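Local coordinates for protein peptide ABC transporter permease (Staphylococcus hominis, PDB 6EXS) that probably imports small peptides in a proton-coupled manner and binds a thioalcohol-conjugated dipeptide, a precursor of human underarm odour, at residues L39-Y44 and A59-M63; L97-H102 and F120-S125; E28-Y32 and S125-K129. Residues are numbered along the deposited sequence.

Interaction 1 of 3, residues L39-Y44 and A59-M63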
loop_
_atom_site.group_PDB
_atom_site.type_symbol
_atom_site.label_atom_id
_atom_site.label_comp_id
_atom_site.label_asym_id
_atom_site.label_seq_id
_atom_site.Cartn_x
_atom_site.Cartn_y
_atom_site.Cartn_z
ATOM N N LEU A 39 6.261 14.045 0.237
ATOM C CA LEU A 39 5.235 14.504 -0.710
ATOM C C LEU A 39 4.111 15.330 -0.083
ATOM O O LEU A 39 3.781 16.373 -0.646
ATOM C CB LEU A 39 4.652 13.354 -1.553
ATOM C CG LEU A 39 4.064 13.762 -2.917
ATOM C CD1 LEU A 39 5.155 14.159 -3.909
ATOM C CD2 LEU A 39 3.228 12.634 -3.508
ATOM N N ILE A 40 3.551 14.905 1.066
ATOM C CA ILE A 40 2.447 15.630 1.711
ATOM C C ILE A 40 2.862 17.061 2.095
ATOM O O ILE A 40 2.138 17.995 1.764
ATOM C CB ILE A 40 1.782 14.838 2.891
ATOM C CG1 ILE A 40 0.544 15.591 3.481
ATOM C CG2 ILE A 40 2.782 14.417 4.000
ATOM C CD1 ILE A 40 -0.681 15.731 2.577
ATOM N N PHE A 41 4.044 17.238 2.712
ATOM C CA PHE A 41 4.555 18.550 3.116
ATOM C C PHE A 41 4.963 19.392 1.924
ATOM O O PHE A 41 4.604 20.566 1.874
ATOM C CB PHE A 41 5.680 18.414 4.142
ATOM C CG PHE A 41 5.253 17.534 5.287
ATOM C CD1 PHE A 41 4.244 17.936 6.154
ATOM C CD2 PHE A 41 5.799 16.264 5.447
ATOM C CE1 PHE A 41 3.805 17.095 7.170
ATOM C CE2 PHE A 41 5.376 15.435 6.478
ATOM C CZ PHE A 41 4.367 15.843 7.320
ATOM N N TYR A 42 5.641 18.780 0.934
ATOM C CA TYR A 42 6.042 19.445 -0.303
ATOM C C TYR A 42 4.821 20.050 -1.028
ATOM O O TYR A 42 4.916 21.159 -1.533
ATOM C CB TYR A 42 6.764 18.451 -1.218
ATOM C CG TYR A 42 7.127 19.001 -2.578
ATOM C CD1 TYR A 42 7.938 20.129 -2.703
ATOM C CD2 TYR A 42 6.707 18.366 -3.744
ATOM C CE1 TYR A 42 8.315 20.614 -3.953
ATOM C CE2 TYR A 42 7.083 18.840 -5.003
ATOM C CZ TYR A 42 7.886 19.969 -5.101
ATOM O OH TYR A 42 8.262 20.448 -6.334
ATOM N N MET A 43 3.675 19.339 -1.044
ATOM C CA MET A 43 2.443 19.815 -1.677
ATOM C C MET A 43 1.765 21.007 -0.966
ATOM O O MET A 43 1.498 22.015 -1.629
ATOM C CB MET A 43 1.447 18.665 -1.863
ATOM C CG MET A 43 1.875 17.682 -2.922
ATOM S SD MET A 43 0.576 16.517 -3.340
ATOM C CE MET A 43 0.660 15.408 -1.960
ATOM N N TYR A 44 1.450 20.895 0.355
ATOM C CA TYR A 44 0.713 21.969 1.023
ATOM C C TYR A 44 1.597 23.066 1.635
ATOM O O TYR A 44 1.062 24.141 1.950
ATOM C CB TYR A 44 -0.320 21.442 2.040
ATOM C CG TYR A 44 0.190 21.154 3.435
ATOM C CD1 TYR A 44 0.772 19.933 3.745
ATOM C CD2 TYR A 44 -0.009 22.063 4.474
ATOM C CE1 TYR A 44 1.217 19.648 5.031
ATOM C CE2 TYR A 44 0.409 21.778 5.773
ATOM C CZ TYR A 44 1.030 20.570 6.044
ATOM O OH TYR A 44 1.468 20.266 7.310
ATOM N N ALA A 59 -4.204 18.392 -1.219
ATOM C CA ALA A 59 -2.935 17.693 -0.971
ATOM C C ALA A 59 -3.183 16.340 -0.263
ATOM O O ALA A 59 -2.500 15.356 -0.554
ATOM C CB ALA A 59 -2.017 18.569 -0.122
ATOM N N MET A 60 -4.168 16.315 0.666
ATOM C CA MET A 60 -4.601 15.154 1.439
ATOM C C MET A 60 -5.284 14.142 0.513
ATOM O O MET A 60 -4.953 12.962 0.548
ATOM C CB MET A 60 -5.555 15.588 2.572
ATOM C CG MET A 60 -4.870 16.329 3.722
ATOM S SD MET A 60 -5.823 16.301 5.272
ATOM C CE MET A 60 -7.071 17.485 4.931
ATOM N N SER A 61 -6.208 14.617 -0.335
ATOM C CA SER A 61 -6.923 13.822 -1.342
ATOM C C SER A 61 -5.945 13.132 -2.320
ATOM O O SER A 61 -6.065 11.917 -2.518
ATOM C CB SER A 61 -7.922 14.693 -2.102
ATOM O OG SER A 61 -8.588 13.919 -3.085
ATOM N N ILE A 62 -4.952 13.897 -2.878
ATOM C CA ILE A 62 -3.901 13.401 -3.787
ATOM C C ILE A 62 -3.151 12.184 -3.183
ATOM O O ILE A 62 -3.009 11.170 -3.863
ATOM C CB ILE A 62 -2.942 14.543 -4.247
ATOM C CG1 ILE A 62 -3.676 15.537 -5.191
ATOM C CG2 ILE A 62 -1.663 13.982 -4.912
ATOM C CD1 ILE A 62 -3.090 16.963 -5.305
ATOM N N MET A 63 -2.716 12.281 -1.905
ATOM C CA MET A 63 -2.015 11.212 -1.173
ATOM C C MET A 63 -2.764 9.859 -1.206
ATOM O O MET A 63 -2.158 8.824 -1.509
ATOM C CB MET A 63 -1.720 11.636 0.281
ATOM C CG MET A 63 -0.645 12.698 0.396
ATOM S SD MET A 63 1.014 12.177 -0.135
ATOM C CE MET A 63 1.554 11.290 1.317
#

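Interaction 2 of 3, residues L97-H102 and F120-S125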
loop_
_atom_site.group_PDB
_atom_site.type_symbol
_atom_site.label_atom_id
_atom_site.label_comp_id
_atom_site.label_asym_id
_atom_site.label_seq_id
_atom_site.Cartn_x
_atom_site.Cartn_y
_atom_site.Cartn_z
ATOM N N LEU A 97 10.683 2.824 -15.064
ATOM C CA LEU A 97 9.573 3.767 -14.995
ATOM C C LEU A 97 9.492 4.465 -13.624
ATOM O O LEU A 97 9.316 5.685 -13.588
ATOM C CB LEU A 97 8.262 3.069 -15.369
ATOM C CG LEU A 97 8.119 2.710 -16.852
ATOM C CD1 LEU A 97 6.907 1.853 -17.081
ATOM C CD2 LEU A 97 8.007 3.958 -17.729
ATOM N N ILE A 98 9.693 3.707 -12.508
ATOM C CA ILE A 98 9.706 4.232 -11.134
ATOM C C ILE A 98 10.846 5.272 -10.968
ATOM O O ILE A 98 10.593 6.347 -10.415
ATOM C CB ILE A 98 9.735 3.086 -10.075
ATOM C CG1 ILE A 98 8.366 2.394 -9.977
ATOM C CG2 ILE A 98 10.205 3.583 -8.688
ATOM C CD1 ILE A 98 8.407 0.991 -9.385
ATOM N N ILE A 99 12.078 4.969 -11.483
ATOM C CA ILE A 99 13.232 5.898 -11.438
ATOM C C ILE A 99 12.911 7.221 -12.175
ATOM O O ILE A 99 13.331 8.285 -11.718
ATOM C CB ILE A 99 14.539 5.253 -11.970
ATOM C CG1 ILE A 99 14.914 4.059 -11.114
ATOM C CG2 ILE A 99 15.707 6.252 -11.973
ATOM C CD1 ILE A 99 15.836 3.059 -11.742
ATOM N N ILE A 100 12.182 7.139 -13.321
ATOM C CA ILE A 100 11.803 8.303 -14.124
ATOM C C ILE A 100 10.892 9.214 -13.301
ATOM O O ILE A 100 11.125 10.421 -13.260
ATOM C CB ILE A 100 11.238 7.907 -15.522
ATOM C CG1 ILE A 100 12.293 7.109 -16.334
ATOM C CG2 ILE A 100 10.747 9.144 -16.310
ATOM C CD1 ILE A 100 11.783 6.425 -17.668
ATOM N N GLY A 101 9.931 8.609 -12.593
ATOM C CA GLY A 101 9.017 9.296 -11.686
ATOM C C GLY A 101 9.737 10.016 -10.562
ATOM O O GLY A 101 9.330 11.100 -10.158
ATOM N N HIS A 102 10.820 9.438 -10.056
ATOM C CA HIS A 102 11.609 10.066 -9.005
ATOM C C HIS A 102 12.425 11.238 -9.571
ATOM O O HIS A 102 12.588 12.248 -8.878
ATOM C CB HIS A 102 12.498 9.040 -8.280
ATOM C CG HIS A 102 11.756 8.118 -7.352
ATOM N ND1 HIS A 102 11.314 8.541 -6.112
ATOM C CD2 HIS A 102 11.462 6.803 -7.489
ATOM C CE1 HIS A 102 10.741 7.487 -5.552
ATOM N NE2 HIS A 102 10.804 6.420 -6.343
ATOM N N PHE A 120 4.336 7.992 -13.741
ATOM C CA PHE A 120 5.413 7.011 -13.904
ATOM C C PHE A 120 5.513 6.042 -12.718
ATOM O O PHE A 120 5.757 4.850 -12.924
ATOM C CB PHE A 120 6.758 7.712 -14.180
ATOM C CG PHE A 120 6.915 8.275 -15.576
ATOM C CD1 PHE A 120 7.065 7.434 -16.673
ATOM C CD2 PHE A 120 6.960 9.645 -15.788
ATOM C CE1 PHE A 120 7.216 7.953 -17.961
ATOM C CE2 PHE A 120 7.104 10.166 -17.078
ATOM C CZ PHE A 120 7.234 9.316 -18.155
ATOM N N ILE A 121 5.294 6.539 -11.477
ATOM C CA ILE A 121 5.347 5.671 -10.298
ATOM C C ILE A 121 4.087 4.780 -10.234
ATOM O O ILE A 121 4.242 3.594 -9.936
ATOM C CB ILE A 121 5.678 6.421 -8.978
ATOM C CG1 ILE A 121 7.148 6.942 -9.030
ATOM C CG2 ILE A 121 5.453 5.524 -7.728
ATOM C CD1 ILE A 121 7.497 8.134 -8.089
ATOM N N ILE A 122 2.880 5.295 -10.592
ATOM C CA ILE A 122 1.655 4.469 -10.631
ATOM C C ILE A 122 1.850 3.284 -11.605
ATOM O O ILE A 122 1.627 2.139 -11.215
ATOM C CB ILE A 122 0.349 5.274 -10.920
ATOM C CG1 ILE A 122 -0.056 6.122 -9.703
ATOM C CG2 ILE A 122 -0.818 4.328 -11.328
ATOM C CD1 ILE A 122 -0.842 7.363 -10.045
ATOM N N ILE A 123 2.323 3.574 -12.836
ATOM C CA ILE A 123 2.547 2.596 -13.896
ATOM C C ILE A 123 3.692 1.640 -13.556
ATOM O O ILE A 123 3.527 0.427 -13.708
ATOM C CB ILE A 123 2.711 3.277 -15.291
ATOM C CG1 ILE A 123 1.389 3.987 -15.682
ATOM C CG2 ILE A 123 3.136 2.231 -16.367
ATOM C CD1 ILE A 123 1.336 4.538 -17.035
ATOM N N GLY A 124 4.822 2.192 -13.111
ATOM C CA GLY A 124 5.985 1.413 -12.713
ATOM C C GLY A 124 5.677 0.437 -11.596
ATOM O O GLY A 124 6.018 -0.739 -11.714
ATOM N N SER A 125 5.006 0.912 -10.509
ATOM C CA SER A 125 4.609 0.106 -9.341
ATOM C C SER A 125 3.621 -1.026 -9.701
ATOM O O SER A 125 3.774 -2.145 -9.217
ATOM C CB SER A 125 4.058 0.979 -8.217
ATOM O OG SER A 125 5.002 1.962 -7.814
#

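Interaction 3 of 3, residues E28-Y32 and S125-K129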
loop_
_atom_site.group_PDB
_atom_site.type_symbol
_atom_site.label_atom_id
_atom_site.label_comp_id
_atom_site.label_asym_id
_atom_site.label_seq_id
_atom_site.Cartn_x
_atom_site.Cartn_y
_atom_site.Cartn_z
ATOM N N GLU A 28 13.715 0.141 -3.458
ATOM C CA GLU A 28 12.488 0.635 -4.081
ATOM C C GLU A 28 11.524 1.095 -2.983
ATOM O O GLU A 28 10.874 2.127 -3.146
ATOM C CB GLU A 28 11.838 -0.438 -4.976
ATOM C CG GLU A 28 10.691 0.098 -5.830
ATOM C CD GLU A 28 9.337 0.167 -5.151
ATOM O OE1 GLU A 28 8.609 1.165 -5.358
ATOM O OE2 GLU A 28 9.007 -0.776 -4.397
ATOM N N ARG A 29 11.420 0.324 -1.881
ATOM C CA ARG A 29 10.560 0.676 -0.755
ATOM C C ARG A 29 11.110 1.878 0.041
ATOM O O ARG A 29 10.322 2.720 0.480
ATOM C CB ARG A 29 10.264 -0.540 0.131
ATOM C CG ARG A 29 9.504 -1.671 -0.577
ATOM C CD ARG A 29 8.011 -1.407 -0.753
ATOM N NE ARG A 29 7.772 -0.567 -1.924
ATOM C CZ ARG A 29 6.626 0.032 -2.214
ATOM N NH1 ARG A 29 5.571 -0.110 -1.419
ATOM N NH2 ARG A 29 6.517 0.769 -3.312
ATOM N N PHE A 30 12.467 1.968 0.189
ATOM C CA PHE A 30 13.186 3.075 0.824
ATOM C C PHE A 30 12.828 4.363 0.070
ATOM O O PHE A 30 12.367 5.340 0.672
ATOM C CB PHE A 30 14.712 2.835 0.742
ATOM C CG PHE A 30 15.577 3.979 1.224
ATOM C CD1 PHE A 30 15.938 5.016 0.364
ATOM C CD2 PHE A 30 16.051 4.011 2.531
ATOM C CE1 PHE A 30 16.717 6.091 0.818
ATOM C CE2 PHE A 30 16.841 5.082 2.979
ATOM C CZ PHE A 30 17.161 6.117 2.123
ATOM N N SER A 31 13.044 4.354 -1.254
ATOM C CA SER A 31 12.789 5.508 -2.098
ATOM C C SER A 31 11.290 5.810 -2.238
ATOM O O SER A 31 10.937 6.995 -2.276
ATOM C CB SER A 31 13.492 5.358 -3.440
ATOM O OG SER A 31 13.093 4.179 -4.115
ATOM N N TYR A 32 10.405 4.773 -2.241
ATOM C CA TYR A 32 8.956 5.008 -2.317
ATOM C C TYR A 32 8.443 5.681 -1.067
ATOM O O TYR A 32 7.742 6.690 -1.179
ATOM C CB TYR A 32 8.135 3.733 -2.562
ATOM C CG TYR A 32 6.634 3.942 -2.417
ATOM C CD1 TYR A 32 5.908 4.644 -3.379
ATOM C CD2 TYR A 32 5.940 3.438 -1.317
ATOM C CE1 TYR A 32 4.537 4.860 -3.240
ATOM C CE2 TYR A 32 4.567 3.642 -1.171
ATOM C CZ TYR A 32 3.870 4.358 -2.134
ATOM O OH TYR A 32 2.507 4.534 -2.018
ATOM N N SER A 125 5.006 0.912 -10.509
ATOM C CA SER A 125 4.609 0.106 -9.341
ATOM C C SER A 125 3.621 -1.026 -9.701
ATOM O O SER A 125 3.774 -2.145 -9.217
ATOM C CB SER A 125 4.058 0.979 -8.217
ATOM O OG SER A 125 5.002 1.962 -7.814
ATOM N N GLY A 126 2.666 -0.754 -10.583
ATOM C CA GLY A 126 1.732 -1.772 -11.049
ATOM C C GLY A 126 2.444 -2.881 -11.789
ATOM O O GLY A 126 2.030 -4.036 -11.715
ATOM N N LEU A 127 3.565 -2.544 -12.459
ATOM C CA LEU A 127 4.406 -3.484 -13.202
ATOM C C LEU A 127 5.413 -4.219 -12.304
ATOM O O LEU A 127 5.628 -5.419 -12.473
ATOM C CB LEU A 127 5.155 -2.765 -14.340
ATOM C CG LEU A 127 4.368 -2.414 -15.601
ATOM C CD1 LEU A 127 5.188 -1.524 -16.499
ATOM C CD2 LEU A 127 3.973 -3.669 -16.377
ATOM N N MET A 128 6.051 -3.496 -11.380
ATOM C CA MET A 128 7.054 -4.066 -10.509
ATOM C C MET A 128 6.486 -4.797 -9.302
ATOM O O MET A 128 6.920 -5.923 -9.046
ATOM C CB MET A 128 8.069 -2.999 -10.072
ATOM C CG MET A 128 9.353 -3.578 -9.531
ATOM S SD MET A 128 10.404 -2.292 -8.853
ATOM C CE MET A 128 11.558 -3.276 -7.928
ATOM N N LYS A 129 5.576 -4.151 -8.527
ATOM C CA LYS A 129 5.039 -4.683 -7.258
ATOM C C LYS A 129 4.521 -6.135 -7.298
ATOM O O LYS A 129 5.076 -6.940 -6.546
ATOM C CB LYS A 129 3.967 -3.780 -6.655
ATOM C CG LYS A 129 4.295 -3.281 -5.283
ATOM C CD LYS A 129 4.153 -1.784 -5.262
ATOM C CE LYS A 129 3.902 -1.320 -3.867
ATOM N NZ LYS A 129 3.992 0.153 -3.756
#

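Interaction 1 of 3, residues L39-Y44 and A59-M63
Helices 16-44 and 56-72 form an antiparallel helical hairpin in the N-terminal bundle of this major facilitator superfamily transporter, and this contact zips them together near the turn. The local axes come within 9.6 Å at 147°, and no hydrogen bond joins the two segments.

Small against large is the first kind of packing. Ala59 faces the other helix, with its CA 5.8 Å from that of Met43, and its CB lies 3.9 Å from Met43 CB and 4.0 Å from Tyr44 CB; the Tyr44 ring then leads away. Ile40 leaves its helix sideways, but its CD1 ends 4.1 Å from Ala59 CB and 3.7 Å from Met63 CG.

Sulfur-containing side chains fill the rest. Met63 SD touches Leu39 CD2 at 4.1 Å, while Met43 SD meets Ile62 CG2 at 3.7 Å. From helix 110-137, Leu114 packs on Leu39 and Met43, and Met118 on Ile62; Ile40 also reaches Asn310 and Ile311 from the second half of the chain. Backbone hydrogen bonds of Tyr42 with Leu52 and Met43 with Ile54 fold the connecting loop back onto the hairpin. Met43 CE sits 3.7 Å from Met63 SD and 3.5 Å from Ala59 O.

Interaction 2 of 3, residues L97-H102 and F120-S125
Phe120 turns one ring face to Ile100, whose CG2 sits 3.7 Å from the ring centroid and 6° off the normal, a clean CH-pi contact over the face. At the ring edge, Phe120 CD1 meets Leu97 CD2 at 3.8 Å, so the benzyl group is held by side chains one helical turn apart. A second CH-pi contact runs the other way across the interface: Ile121 CD1 stands 4.1 Å from the centroid of the His102 imidazole, again almost on the normal.

Two glycines let the helices come this close. The axes approach to 7.5 Å, nearly antiparallel at 162°, and the CA pairs Leu97-Gly124, Ile98-Ile121 and Gly101-Phe120 lie 4.9, 4.7 and 4.8 Å apart. A CB on Gly101 would clash with Ile121 CG1, and one on Gly124 with Ile98 CG1; each glycine leaves a hollow for the isoleucine opposite. Backbone therefore meets side chain directly: Leu97 O is 3.3 Å from Phe120 CB, and Ile98 CD1 is 3.6 Å from Gly124 C. No hydrogen bond crosses between the segments, although Ser125 OG donates to Ile121 O within its own helix.

This close antiparallel packing joins successive transmembrane helices of the N-terminal bundle. Phe120 touches a bound monoolein lipid. Deeper in, Ile98 and His102 rest on helices 16-44 and 178-204, while Ile121 and Ser125 pack on Tyr66 and Ile70 of helix 56-72.

Interaction 3 of 3, residues E28-Y32 and S125-K129
A cluster of charged side chains spans the gap between helix 16-44 and helix 110-137, near the middle of the transporter beside the bound conjugated peptide. The local axes stay 13.4 Å apart, and no CA pair is nearer than the 9.5 Å between Glu28 and Ser125, so long side chains make the contact. Lys129 extends to place NZ 2.6 Å from Arg29 NH2 and 2.8 Å from Arg29 NH1; both sides are donors, so this is an approach of like charges, not a hydrogen bond. Glu28 supplies compensating negative charge, taking Arg29 NE on OE2 at 2.8 Å in a salt bridge and Arg29 NH2 on OE1 at 3.0 Å.

Glu28, Arg29 and Tyr32 belong to the ExxERFxYY signature of the POT family, in which these charged residues and a lysine on the fourth transmembrane helix are linked to proton coupling and peptide recognition, probably so here. Arg29 also touches Val158, a residue of the ligand pocket, and its nearest side-chain atom lies about 5 Å from the ligand. Glu28 CG also packs on Met128 SD at 3.9 Å. Lys129 NZ stands 4.4 Å from the Tyr32 ring centroid, 11° off the normal, in a cation-pi contact.

How the interactions relate
From the N terminus, residues 28-32 on helix 16-44 open interaction 3, the widest loop, closing only at 125-129. Inside it, interaction 1 opens at 39-44 further along the same helix and closes at 59-63 after a 14-residue connection. Helix 56-72 leads into helix 74-106, where interaction 2 opens at 97-102 and closes at 120-125. Interactions 1 and 2 are thus in series, both nested within interaction 3. Interactions 2 and 3 share Ser125 and touch, with His102 CE1 3.3 Å from Ser31 O; interaction 1 stands apart, its centre about 18 Å from that of interaction 2 and about 19 Å from that of interaction 3. Together they tie four helices of the N-terminal bundle.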